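Local structure of protein-glutamine gamma-glutamyltransferase (Pseudomonas aeruginosa PAO1, 6G4H) at residues A47-S52 and V281-A286; L98-R103 and S138-Q143; K222-G227 and T238-C243; L37-A42 and W86-Q91. The protein cross-links proteins in vitro by joining glutamine to lysine side chains, is critical for the viability of the bacterium and might contribute to an essential cell-wall function. All coordinates share one frame; numbering follows the deposited sequence.

Interaction 1: residues A47-S52 and V281-A286. With EMC (ethyl mercury ion), chain F.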
loop_
_atom_site.group_PDB
_atom_site.type_symbol
_atom_site.label_atom_id
_atom_site.label_comp_id
_atom_site.label_asym_id
_atom_site.label_seq_id
_atom_site.Cartn_x
_atom_site.Cartn_y
_atom_site.Cartn_z
ATOM N N ALA A 47 11.598 -7.696 3.384
ATOM C CA ALA A 47 12.520 -7.919 4.466
ATOM C C ALA A 47 13.919 -7.497 4.069
ATOM O O ALA A 47 14.655 -6.972 4.893
ATOM C CB ALA A 47 12.539 -9.405 4.897
ATOM N N GLU A 48 14.296 -7.745 2.826
ATOM C CA GLU A 48 15.624 -7.382 2.374
ATOM C C GLU A 48 15.780 -5.823 2.427
ATOM O O GLU A 48 16.819 -5.288 2.881
ATOM C CB GLU A 48 15.814 -7.895 0.945
ATOM C CG GLU A 48 17.194 -7.643 0.322
ATOM C CD GLU A 48 18.292 -8.557 0.857
ATOM O OE1 GLU A 48 17.963 -9.614 1.455
ATOM O OE2 GLU A 48 19.495 -8.224 0.671
ATOM N N LEU A 49 14.733 -5.105 2.024
ATOM C CA LEU A 49 14.745 -3.632 2.139
ATOM C C LEU A 49 14.797 -3.178 3.598
ATOM O O LEU A 49 15.513 -2.217 3.951
ATOM C CB LEU A 49 13.551 -3.018 1.412
ATOM C CG LEU A 49 13.543 -3.230 -0.100
ATOM C CD1 LEU A 49 12.268 -2.652 -0.680
ATOM C CD2 LEU A 49 14.762 -2.612 -0.779
ATOM N N GLY A 50 14.097 -3.907 4.458
ATOM C CA GLY A 50 14.149 -3.692 5.901
ATOM C C GLY A 50 15.547 -3.737 6.502
ATOM O O GLY A 50 15.809 -3.088 7.478
ATOM N N ARG A 51 16.451 -4.485 5.898
ATOM C CA ARG A 51 17.846 -4.552 6.361
ATOM C C ARG A 51 18.807 -3.550 5.759
ATOM O O ARG A 51 19.987 -3.533 6.153
ATOM C CB ARG A 51 18.384 -5.953 6.131
ATOM C CG ARG A 51 17.629 -6.969 6.950
ATOM C CD ARG A 51 18.304 -8.331 6.857
ATOM N NE ARG A 51 18.143 -8.961 5.559
ATOM C CZ ARG A 51 17.096 -9.713 5.202
ATOM N NH1 ARG A 51 16.082 -9.917 6.029
ATOM N NH2 ARG A 51 17.049 -10.230 3.983
ATOM N N SER A 52 18.348 -2.751 4.782
ATOM C CA SER A 52 19.203 -1.827 4.028
ATOM C C SER A 52 19.087 -0.407 4.556
ATOM O O SER A 52 17.989 0.137 4.704
ATOM C CB SER A 52 18.854 -1.803 2.550
ATOM O OG SER A 52 19.525 -0.716 1.894
ATOM N N VAL A 281 14.028 9.300 3.987
ATOM C CA VAL A 281 13.294 8.017 3.902
ATOM C C VAL A 281 14.249 6.976 3.346
ATOM O O VAL A 281 14.730 7.109 2.248
ATOM C CB VAL A 281 12.037 8.118 3.052
ATOM C CG1 VAL A 281 11.329 6.765 2.947
ATOM C CG2 VAL A 281 11.089 9.177 3.618
ATOM N N HIS A 282 14.517 5.943 4.124
ATOM C CA HIS A 282 15.471 4.936 3.777
ATOM C C HIS A 282 14.762 3.670 3.286
ATOM O O HIS A 282 13.564 3.505 3.491
ATOM C CB HIS A 282 16.306 4.567 5.003
ATOM C CG HIS A 282 17.215 5.665 5.456
ATOM N ND1 HIS A 282 16.830 6.594 6.392
ATOM C CD2 HIS A 282 18.480 5.993 5.083
ATOM C CE1 HIS A 282 17.846 7.421 6.612
ATOM N NE2 HIS A 282 18.851 7.091 5.818
ATOM N N GLN A 283 15.515 2.765 2.678
ATOM C CA GLN A 283 14.955 1.510 2.233
ATOM C C GLN A 283 14.304 0.755 3.398
ATOM O O GLN A 283 13.272 0.094 3.255
ATOM C CB GLN A 283 15.993 0.642 1.522
ATOM C CG GLN A 283 16.508 1.181 0.199
ATOM C CD GLN A 283 15.418 1.528 -0.838
ATOM O OE1 GLN A 283 14.257 1.087 -0.745
ATOM N NE2 GLN A 283 15.806 2.309 -1.835
ATOM N N PHE A 284 14.869 0.897 4.576
ATOM C CA PHE A 284 14.299 0.236 5.742
ATOM C C PHE A 284 12.917 0.739 6.150
ATOM O O PHE A 284 12.292 0.134 6.976
ATOM C CB PHE A 284 15.292 0.202 6.918
ATOM C CG PHE A 284 15.674 1.558 7.473
ATOM C CD1 PHE A 284 14.784 2.292 8.228
ATOM C CD2 PHE A 284 17.001 2.015 7.380
ATOM C CE1 PHE A 284 15.144 3.525 8.790
ATOM C CE2 PHE A 284 17.360 3.237 7.903
ATOM C CZ PHE A 284 16.462 3.984 8.660
ATOM N N ASP A 285 12.466 1.867 5.600
ATOM C CA ASP A 285 11.123 2.357 5.800
ATOM C C ASP A 285 10.079 1.720 4.868
ATOM O O ASP A 285 8.915 2.114 4.875
ATOM C CB ASP A 285 11.114 3.870 5.634
ATOM C CG ASP A 285 11.878 4.599 6.773
ATOM O OD1 ASP A 285 11.719 4.262 7.977
ATOM O OD2 ASP A 285 12.690 5.484 6.452
ATOM N N ALA A 286 10.522 0.780 4.028
ATOM C CA ALA A 286 9.608 0.095 3.112
ATOM C C ALA A 286 8.407 -0.507 3.818
ATOM O O ALA A 286 8.520 -1.108 4.912
ATOM C CB ALA A 286 10.352 -0.981 2.370
HETATM HG HG EMC F . 7.571 -4.138 6.560
HETATM C C1 EMC F . 9.633 -4.765 7.357
HETATM C C2 EMC F . 10.662 -4.334 6.419
#

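Interaction 2: residues L98-R103 and S138-Q143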
loop_
_atom_site.group_PDB
_atom_site.type_symbol
_atom_site.label_atom_id
_atom_site.label_comp_id
_atom_site.label_asym_id
_atom_site.label_seq_id
_atom_site.Cartn_x
_atom_site.Cartn_y
_atom_site.Cartn_z
ATOM N N LEU A 98 -9.323 9.369 -15.279
ATOM C CA LEU A 98 -9.476 8.799 -13.934
ATOM C C LEU A 98 -10.373 9.719 -13.100
ATOM O O LEU A 98 -10.106 10.904 -13.013
ATOM C CB LEU A 98 -8.091 8.764 -13.302
ATOM C CG LEU A 98 -8.041 8.207 -11.884
ATOM C CD1 LEU A 98 -8.414 6.741 -11.917
ATOM C CD2 LEU A 98 -6.628 8.449 -11.386
ATOM N N HIS A 99 -11.425 9.183 -12.496
ATOM C CA HIS A 99 -12.354 9.968 -11.718
ATOM C C HIS A 99 -11.825 10.122 -10.303
ATOM O O HIS A 99 -11.644 9.109 -9.572
ATOM C CB HIS A 99 -13.703 9.248 -11.641
ATOM C CG HIS A 99 -14.488 9.273 -12.914
ATOM N ND1 HIS A 99 -15.858 9.102 -12.943
ATOM C CD2 HIS A 99 -14.101 9.423 -14.206
ATOM C CE1 HIS A 99 -16.280 9.152 -14.196
ATOM N NE2 HIS A 99 -15.234 9.345 -14.982
ATOM N N TRP A 100 -11.552 11.373 -9.916
ATOM C CA TRP A 100 -11.290 11.724 -8.545
ATOM C C TRP A 100 -11.620 13.173 -8.337
ATOM O O TRP A 100 -11.700 13.915 -9.298
ATOM C CB TRP A 100 -9.829 11.462 -8.144
ATOM C CG TRP A 100 -8.723 12.240 -8.818
ATOM C CD1 TRP A 100 -8.224 12.038 -10.064
ATOM C CD2 TRP A 100 -7.914 13.204 -8.228
ATOM N NE1 TRP A 100 -7.171 12.869 -10.306
ATOM C CE2 TRP A 100 -6.971 13.622 -9.187
ATOM C CE3 TRP A 100 -7.896 13.798 -6.980
ATOM C CZ2 TRP A 100 -6.021 14.593 -8.923
ATOM C CZ3 TRP A 100 -6.953 14.758 -6.722
ATOM C CH2 TRP A 100 -6.034 15.157 -7.698
ATOM N N GLN A 101 -11.749 13.560 -7.076
ATOM C CA GLN A 101 -12.080 14.932 -6.703
ATOM C C GLN A 101 -11.226 15.420 -5.555
ATOM O O GLN A 101 -11.170 14.786 -4.522
ATOM C CB GLN A 101 -13.558 15.025 -6.265
ATOM C CG GLN A 101 -14.511 14.654 -7.395
ATOM C CD GLN A 101 -15.932 14.350 -6.893
ATOM O OE1 GLN A 101 -16.519 15.129 -6.114
ATOM N NE2 GLN A 101 -16.485 13.206 -7.332
ATOM N N LYS A 102 -10.586 16.572 -5.740
ATOM C CA LYS A 102 -9.857 17.248 -4.661
ATOM C C LYS A 102 -10.818 17.668 -3.578
ATOM O O LYS A 102 -11.881 18.226 -3.841
ATOM C CB LYS A 102 -9.151 18.471 -5.198
ATOM C CG LYS A 102 -8.022 18.122 -6.123
ATOM C CD LYS A 102 -7.454 19.351 -6.801
ATOM C CE LYS A 102 -6.402 18.930 -7.797
ATOM N NZ LYS A 102 -5.781 20.092 -8.433
ATOM N N ARG A 103 -10.492 17.312 -2.361
ATOM C CA ARG A 103 -11.175 17.871 -1.218
ATOM C C ARG A 103 -10.244 17.748 -0.040
ATOM O O ARG A 103 -9.253 17.002 -0.092
ATOM C CB ARG A 103 -12.507 17.185 -0.965
ATOM C CG ARG A 103 -12.395 15.722 -0.804
ATOM C CD ARG A 103 -13.648 15.030 -0.269
ATOM N NE ARG A 103 -13.272 13.640 0.056
ATOM C CZ ARG A 103 -14.118 12.644 0.249
ATOM N NH1 ARG A 103 -15.437 12.850 0.164
ATOM N NH2 ARG A 103 -13.632 11.445 0.505
ATOM N N SER A 138 -3.978 4.998 -13.604
ATOM C CA SER A 138 -5.352 4.583 -13.266
ATOM C C SER A 138 -5.475 3.973 -11.856
ATOM O O SER A 138 -6.594 3.921 -11.303
ATOM C CB SER A 138 -5.868 3.597 -14.325
ATOM O OG SER A 138 -4.923 2.559 -14.500
ATOM N N ASP A 139 -4.354 3.561 -11.271
ATOM C CA ASP A 139 -4.296 3.100 -9.861
ATOM C C ASP A 139 -3.740 4.150 -8.869
ATOM O O ASP A 139 -3.315 3.812 -7.752
ATOM C CB ASP A 139 -3.498 1.826 -9.768
ATOM C CG ASP A 139 -1.999 2.041 -10.040
ATOM O OD1 ASP A 139 -1.630 3.052 -10.689
ATOM O OD2 ASP A 139 -1.205 1.174 -9.636
ATOM N N PHE A 140 -3.799 5.413 -9.256
ATOM C CA PHE A 140 -3.373 6.556 -8.445
ATOM C C PHE A 140 -1.919 6.487 -8.026
ATOM O O PHE A 140 -1.596 6.814 -6.889
ATOM C CB PHE A 140 -4.267 6.677 -7.209
ATOM C CG PHE A 140 -5.669 6.996 -7.548
ATOM C CD1 PHE A 140 -6.055 8.311 -7.708
ATOM C CD2 PHE A 140 -6.591 6.000 -7.760
ATOM C CE1 PHE A 140 -7.344 8.639 -8.003
ATOM C CE2 PHE A 140 -7.890 6.311 -8.088
ATOM C CZ PHE A 140 -8.273 7.636 -8.240
ATOM N N HIS A 141 -1.070 5.997 -8.920
ATOM C CA HIS A 141 0.403 6.076 -8.719
ATOM C C HIS A 141 0.996 6.923 -9.836
ATOM O O HIS A 141 0.423 7.045 -10.922
ATOM C CB HIS A 141 1.051 4.677 -8.578
ATOM C CG HIS A 141 1.606 4.097 -9.839
ATOM N ND1 HIS A 141 0.815 3.502 -10.803
ATOM C CD2 HIS A 141 2.886 3.973 -10.269
ATOM C CE1 HIS A 141 1.584 3.106 -11.809
ATOM N NE2 HIS A 141 2.848 3.412 -11.525
ATOM N N LEU A 142 2.137 7.538 -9.543
ATOM C CA LEU A 142 2.825 8.386 -10.502
ATOM C C LEU A 142 3.829 7.608 -11.350
ATOM O O LEU A 142 4.721 6.973 -10.820
ATOM C CB LEU A 142 3.596 9.425 -9.721
ATOM C CG LEU A 142 2.733 10.394 -8.924
ATOM C CD1 LEU A 142 3.703 11.172 -8.038
ATOM C CD2 LEU A 142 1.920 11.367 -9.797
ATOM N N GLN A 143 3.687 7.685 -12.658
ATOM C CA GLN A 143 4.601 7.060 -13.574
ATOM C C GLN A 143 5.272 8.094 -14.457
ATOM O O GLN A 143 4.626 8.921 -15.132
ATOM C CB GLN A 143 3.863 6.087 -14.459
ATOM C CG GLN A 143 4.706 5.463 -15.553
ATOM C CD GLN A 143 3.910 4.428 -16.333
ATOM O OE1 GLN A 143 3.627 3.351 -15.808
ATOM N NE2 GLN A 143 3.541 4.761 -17.562
#

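Interaction 3: residues K222-G227 and T238-C243. With EMC (ethyl mercury ion), chain F.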
loop_
_atom_site.group_PDB
_atom_site.type_symbol
_atom_site.label_atom_id
_atom_site.label_comp_id
_atom_site.label_asym_id
_atom_site.label_seq_id
_atom_site.Cartn_x
_atom_site.Cartn_y
_atom_site.Cartn_z
ATOM N N LYS A 222 11.240 -11.856 11.395
ATOM C CA LYS A 222 11.733 -13.198 11.071
ATOM C C LYS A 222 10.678 -14.238 11.373
ATOM O O LYS A 222 10.813 -15.000 12.314
ATOM C CB LYS A 222 12.995 -13.470 11.898
ATOM C CG LYS A 222 14.173 -12.601 11.482
ATOM C CD LYS A 222 15.213 -12.516 12.600
ATOM C CE LYS A 222 16.564 -12.039 12.084
ATOM N NZ LYS A 222 17.651 -12.377 13.047
ATOM N N PRO A 223 9.607 -14.290 10.567
ATOM C CA PRO A 223 8.511 -15.193 10.924
ATOM C C PRO A 223 8.766 -16.613 10.455
ATOM O O PRO A 223 9.671 -16.843 9.689
ATOM C CB PRO A 223 7.320 -14.614 10.148
ATOM C CG PRO A 223 7.955 -13.990 8.945
ATOM C CD PRO A 223 9.301 -13.469 9.381
ATOM N N PRO A 224 7.971 -17.570 10.928
ATOM C CA PRO A 224 8.117 -18.943 10.404
ATOM C C PRO A 224 7.762 -18.999 8.932
ATOM O O PRO A 224 7.003 -18.161 8.448
ATOM C CB PRO A 224 7.110 -19.764 11.220
ATOM C CG PRO A 224 6.577 -18.861 12.292
ATOM C CD PRO A 224 6.849 -17.441 11.876
ATOM N N ALA A 225 8.344 -19.937 8.206
ATOM C CA ALA A 225 8.042 -20.073 6.795
ATOM C C ALA A 225 6.613 -20.592 6.663
ATOM O O ALA A 225 6.037 -21.176 7.597
ATOM C CB ALA A 225 9.006 -21.036 6.125
ATOM N N THR A 226 6.036 -20.370 5.505
ATOM C CA THR A 226 4.686 -20.865 5.210
ATOM C C THR A 226 4.779 -21.684 3.927
ATOM O O THR A 226 5.739 -21.536 3.218
ATOM C CB THR A 226 3.694 -19.694 5.046
ATOM O OG1 THR A 226 4.232 -18.712 4.152
ATOM C CG2 THR A 226 3.423 -19.039 6.416
ATOM N N GLY A 227 3.783 -22.525 3.645
ATOM C CA GLY A 227 3.784 -23.376 2.451
ATOM C C GLY A 227 3.036 -22.810 1.264
ATOM O O GLY A 227 2.974 -21.590 1.067
ATOM N N THR A 238 0.468 -19.928 11.561
ATOM C CA THR A 238 1.577 -19.222 12.168
ATOM C C THR A 238 1.112 -17.897 12.834
ATOM O O THR A 238 1.598 -17.506 13.900
ATOM C CB THR A 238 2.691 -18.915 11.165
ATOM O OG1 THR A 238 2.213 -18.000 10.196
ATOM C CG2 THR A 238 3.140 -20.110 10.442
ATOM N N ARG A 239 0.183 -17.176 12.198
ATOM C CA ARG A 239 -0.249 -15.884 12.714
ATOM C C ARG A 239 0.925 -15.004 13.133
ATOM O O ARG A 239 0.889 -14.339 14.160
ATOM C CB ARG A 239 -1.258 -16.046 13.846
ATOM C CG ARG A 239 -2.469 -16.824 13.351
ATOM C CD ARG A 239 -3.626 -16.887 14.309
ATOM N NE ARG A 239 -3.159 -17.406 15.595
ATOM C CZ ARG A 239 -3.940 -17.567 16.657
ATOM N NH1 ARG A 239 -5.241 -17.294 16.594
ATOM N NH2 ARG A 239 -3.401 -17.994 17.773
ATOM N N SER A 240 1.927 -14.957 12.284
ATOM C CA SER A 240 3.150 -14.259 12.601
ATOM C C SER A 240 3.773 -13.818 11.279
ATOM O O SER A 240 3.912 -14.588 10.355
ATOM C CB SER A 240 4.115 -15.215 13.339
ATOM O OG SER A 240 5.381 -14.620 13.456
ATOM N N GLY A 241 4.086 -12.541 11.186
ATOM C CA GLY A 241 4.653 -11.995 9.949
ATOM C C GLY A 241 4.849 -10.504 10.085
ATOM O O GLY A 241 4.738 -9.943 11.169
ATOM N N PHE A 242 5.136 -9.855 8.962
ATOM C CA PHE A 242 5.335 -8.422 8.941
ATOM C C PHE A 242 4.396 -7.758 7.901
ATOM O O PHE A 242 3.399 -8.375 7.454
ATOM C CB PHE A 242 6.849 -8.104 8.835
ATOM C CG PHE A 242 7.542 -8.778 7.703
ATOM C CD1 PHE A 242 7.501 -8.231 6.453
ATOM C CD2 PHE A 242 8.228 -10.007 7.883
ATOM C CE1 PHE A 242 8.130 -8.859 5.401
ATOM C CE2 PHE A 242 8.891 -10.604 6.838
ATOM C CZ PHE A 242 8.812 -10.054 5.575
ATOM N N CYS A 243 4.603 -6.476 7.600
ATOM C CA CYS A 243 3.609 -5.724 6.868
ATOM C C CYS A 243 3.115 -6.433 5.593
ATOM O O CYS A 243 1.939 -6.392 5.288
ATOM C CB CYS A 243 4.121 -4.333 6.524
ATOM S SG CYS A 243 5.533 -4.358 5.435
HETATM HG HG EMC F . 7.571 -4.138 6.560
HETATM C C1 EMC F . 9.633 -4.765 7.357
HETATM C C2 EMC F . 10.662 -4.334 6.419
HETATM O O HOH W 1 4.257 -16.867 8.776
#

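Interaction 4: residues L37-A42 and W86-Q91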
loop_
_atom_site.group_PDB
_atom_site.type_symbol
_atom_site.label_atom_id
_atom_site.label_comp_id
_atom_site.label_asym_id
_atom_site.label_seq_id
_atom_site.Cartn_x
_atom_site.Cartn_y
_atom_site.Cartn_z
ATOM N N LEU A 37 12.208 -0.967 -4.502
ATOM C CA LEU A 37 10.991 -1.707 -4.752
ATOM C C LEU A 37 10.986 -2.277 -6.166
ATOM O O LEU A 37 11.597 -1.719 -7.075
ATOM C CB LEU A 37 9.791 -0.780 -4.573
ATOM C CG LEU A 37 9.627 -0.218 -3.144
ATOM C CD1 LEU A 37 8.592 0.876 -3.256
ATOM C CD2 LEU A 37 9.178 -1.295 -2.206
ATOM N N SER A 38 10.248 -3.342 -6.383
ATOM C CA SER A 38 10.087 -3.824 -7.731
ATOM C C SER A 38 8.604 -4.057 -8.015
ATOM O O SER A 38 7.747 -3.791 -7.178
ATOM C CB SER A 38 10.866 -5.104 -7.887
ATOM O OG SER A 38 10.266 -6.087 -7.124
ATOM N N GLU A 39 8.332 -4.542 -9.211
ATOM C CA GLU A 39 6.983 -4.714 -9.678
ATOM C C GLU A 39 6.235 -5.826 -8.965
ATOM O O GLU A 39 5.016 -5.912 -9.089
ATOM C CB GLU A 39 7.007 -5.063 -11.168
ATOM C CG GLU A 39 7.175 -3.872 -12.031
ATOM C CD GLU A 39 7.341 -4.276 -13.503
ATOM O OE1 GLU A 39 7.281 -5.496 -13.824
ATOM O OE2 GLU A 39 7.545 -3.367 -14.328
ATOM N N SER A 40 6.978 -6.708 -8.310
ATOM C CA SER A 40 6.421 -7.841 -7.607
ATOM C C SER A 40 6.786 -7.710 -6.113
ATOM O O SER A 40 7.745 -7.027 -5.729
ATOM C CB SER A 40 6.995 -9.121 -8.235
ATOM O OG SER A 40 6.022 -10.141 -8.383
ATOM N N MET A 41 6.023 -8.340 -5.268
ATOM C CA MET A 41 6.303 -8.318 -3.846
ATOM C C MET A 41 6.013 -9.704 -3.361
ATOM O O MET A 41 4.892 -10.216 -3.527
ATOM C CB MET A 41 5.390 -7.354 -3.081
ATOM C CG MET A 41 5.536 -7.459 -1.568
ATOM S SD MET A 41 4.295 -6.517 -0.660
ATOM C CE MET A 41 2.967 -7.729 -0.458
ATOM N N ALA A 42 7.031 -10.311 -2.794
ATOM C CA ALA A 42 6.836 -11.365 -1.835
ATOM C C ALA A 42 7.472 -10.808 -0.560
ATOM O O ALA A 42 8.342 -9.935 -0.626
ATOM C CB ALA A 42 7.546 -12.635 -2.292
ATOM N N TRP A 86 2.087 -10.871 -4.905
ATOM C CA TRP A 86 1.343 -9.737 -5.475
ATOM C C TRP A 86 2.227 -9.058 -6.492
ATOM O O TRP A 86 3.426 -8.913 -6.267
ATOM C CB TRP A 86 0.902 -8.748 -4.367
ATOM C CG TRP A 86 -0.156 -9.350 -3.520
ATOM C CD1 TRP A 86 0.019 -10.176 -2.444
ATOM C CD2 TRP A 86 -1.557 -9.221 -3.688
ATOM N NE1 TRP A 86 -1.196 -10.542 -1.925
ATOM C CE2 TRP A 86 -2.180 -9.989 -2.681
ATOM C CE3 TRP A 86 -2.359 -8.517 -4.566
ATOM C CZ2 TRP A 86 -3.549 -10.080 -2.553
ATOM C CZ3 TRP A 86 -3.737 -8.614 -4.439
ATOM C CH2 TRP A 86 -4.315 -9.382 -3.429
ATOM N N ALA A 87 1.648 -8.663 -7.618
ATOM C CA ALA A 87 2.407 -8.025 -8.673
ATOM C C ALA A 87 1.632 -6.908 -9.323
ATOM O O ALA A 87 0.400 -6.866 -9.308
ATOM C CB ALA A 87 2.856 -9.050 -9.725
ATOM N N GLN A 88 2.385 -5.981 -9.893
ATOM C CA GLN A 88 1.844 -4.873 -10.638
ATOM C C GLN A 88 1.132 -5.381 -11.893
ATOM O O GLN A 88 1.604 -6.315 -12.520
ATOM C CB GLN A 88 2.963 -3.912 -11.063
ATOM C CG GLN A 88 2.430 -2.634 -11.674
ATOM C CD GLN A 88 3.502 -1.639 -12.065
ATOM O OE1 GLN A 88 4.485 -2.025 -12.674
ATOM N NE2 GLN A 88 3.311 -0.353 -11.718
ATOM N N ALA A 89 0.020 -4.740 -12.235
ATOM C CA ALA A 89 -0.675 -4.930 -13.524
ATOM C C ALA A 89 -0.476 -3.711 -14.413
ATOM O O ALA A 89 -0.203 -2.619 -13.919
ATOM C CB ALA A 89 -2.149 -5.097 -13.244
ATOM N N PRO A 90 -0.756 -3.831 -15.714
ATOM C CA PRO A 90 -0.640 -2.631 -16.595
ATOM C C PRO A 90 -1.633 -1.510 -16.302
ATOM O O PRO A 90 -2.813 -1.794 -16.046
ATOM C CB PRO A 90 -0.849 -3.205 -18.003
ATOM C CG PRO A 90 -1.331 -4.610 -17.825
ATOM C CD PRO A 90 -0.941 -5.084 -16.458
ATOM N N GLN A 91 -1.200 -0.235 -16.336
ATOM C CA GLN A 91 -2.092 0.913 -16.118
ATOM C C GLN A 91 -2.233 1.773 -17.373
ATOM O O GLN A 91 -1.457 1.616 -18.315
ATOM C CB GLN A 91 -1.557 1.789 -14.961
ATOM C CG GLN A 91 -1.287 1.056 -13.654
ATOM C CD GLN A 91 -2.558 0.424 -13.065
ATOM O OE1 GLN A 91 -3.608 1.020 -13.061
ATOM N NE2 GLN A 91 -2.435 -0.782 -12.563
#

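Interaction 1: residues A47-S52 and V281-A286
The carbonyl oxygen of Leu-49 is held from two directions: Ser-52 N donates to Leu-49 O over 3.0 Å, and across the contact Phe-284 CA sends a C-H...O contact to Leu-49 O at 3.3 Å. Here the end of helix 43-50 and the residues after it pack against the 3-10 turn that joins strands 278-282 and 286-294 of the transglutaminase-like domain. That turn is tied down by Asp-285, whose OD2 takes the backbone N of His-282, on the anti side of the carboxylate and somewhat out of its plane. Leu-49 lays CB against CB of Ala-286, 3.9 Å away, while its CD2 branch brushes Gln-283 OE1; that oxygen has its hydrogen bond with Tyr-267. The backbone sets Phe-284 CB against Gly-50 O; with CG flanked by both backbone N and carbonyl carbon (chi1 64°), the ring swings its CD2 edge to 3.4 Å from Ser-52 O, near the ring plane, although its end leads off from the helix. Ala-286 precedes His-287, an active-site residue by similarity. An ethyl mercury ion lies alongside, with its C2 atom 3.6 Å from Gly-50 CA.

Interaction 2: residues L98-R103 and S138-Q143
The hairpin loop between strands 134-136 and 142-144 of the beta-rich N-terminal part presents Phe-140 to the short strand 100-101, and the contact is an aromatic and aliphatic cluster built round that one ring. Phe-140 has left-handed helical backbone angles (59°/38°), and its side chain, with CG anti to the carbonyl carbon, extends toward the other segment. Leu-98 comes over one face of the ring. Its CD2 methyl makes a CH-pi contact 3.7 Å from the Phe-140 ring centroid, with CE1 the nearest ring atom, while its CD1 branch reaches past the ring to Ser-138 O at 3.4 Å. At the rim of Phe-140 sit Trp-100 CB, 3.8 Å from CE1, and the carbonyl oxygen of His-99, both near the ring plane. Beyond CB the indole turns its face to that same edge: the Phe-140 ring and the five-membered ring of Trp-100 form an offset edge-to-face pair, centroids 5.7 Å apart and planes at 81°. Arg-164 adds a cation-pi contact to Phe-140; it belongs to strand 163-164, the antiparallel partner of 100-101. Trp-100 also leans on Leu-136 of strand 134-136 and Gln-128 of strand 127-129, whereas Arg-74 of strand 72-81 bonds the carbonyl oxygens of Asp-139 and Phe-140.

Interaction 3: residues K222-G227 and T238-C243
Pro-223 and Gly-241 bring the backbones closest, CA atoms 5.1 Å apart, where the irregular segment 222-227 passes over 238-243 with end-to-end directions 123° apart. The two flank helix 230-238; Arg-239 leaves that helix with positive phi, and Phe-242 is the N-cap of helix 243-256, which carries the predicted nucleophile Cys-243. Two consecutive prolines do most of the touching. Pro-223 lays CB on Ser-240 O at 3.4 Å and on Gly-241 CA, while its CD meets the edge of the Phe-242 ring, 3.9 Å from CE2, the two side chains crossing at about a right angle. Pro-224 puts CD against Ser-240 OG at 3.6 Å and slides past Thr-238 in the opposite direction, CG against CB. One water bridges the two segments: it accepts from Thr-238 OG1 at 2.7 Å and donates to Ser-240 O (2.8 Å) and Pro-224 O (3.1 Å). Phe-242 itself lies between Pro-223 and the ethyl mercury ion. That ion is bound through mercury to Cys-243 SG at 2.3 Å, so the sulfur is accessible to a small thiol-seeking reagent, and this model captures the presumed nucleophile in a blocked state.

Interaction 4: residues L37-A42 and W86-Q91
Three backbone hydrogen bonds zip Glu-39 to Met-41 onto Trp-86 to Gln-88 as a short antiparallel ladder. Gln-88 N donates to Glu-39 O over 2.8 Å, and Met-41 N to Trp-86 O, also 2.8 Å. The return bond, Trp-86 N to Met-41 O, is longer at 3.2 Å and more bent, 139°, although the donor lies in the carbonyl plane. Met-41 and Trp-86 thus form a hydrogen-bonded pair, and Ser-40 and Ala-87 the non-hydrogen-bonded pair beside it, with CA atoms 4.2 Å apart. Next to the ladder Gln-88 extends its chain across that of Glu-39, setting OE1 3.3 Å from Glu-39 CG, with the amide and carboxylate planes turned 53° from each other. The face of Met-41 and Trp-86 is the buried one. Met-41 runs out with CG anti to its nitrogen (172°), then bends at the sulfur, which leaves the CE methyl 4.3 Å from CD1 of the indole. Val-263 of strand 261-273 touches both side chains. Helix 243-256 covers the same face, Ala-244 meeting Met-41 while Ala-251 and Arg-255 meet Trp-86, so this strand pair packs against the helix that begins at Cys-243. On its other side strand 86-87 pairs with strand 72-81, placing it between that long strand and 40-41.

In the fold
From the N terminus, strand 40-41 opens interaction 4, which closes at 86-91 around helix 43-50 and two strands. Helix 43-50 opens interaction 1 inside that loop, but its partner 281-286 comes some 230 residues later, so interactions 1 and 4 cross; they touch through Leu-49 and Leu-37. Interactions 2 and 3 nest within the long loop of interaction 1, one after the other. Interaction 2 closes a loop of strands in the N-terminal part and abuts interaction 4; interaction 3 closes round helix 230-238 and touches interaction 1 where Ala-47 CB meets Phe-242 CZ. Interaction 1 thus joins the N-terminal part to the transglutaminase-like part, and ethyl mercury adjoins interactions 1 and 3.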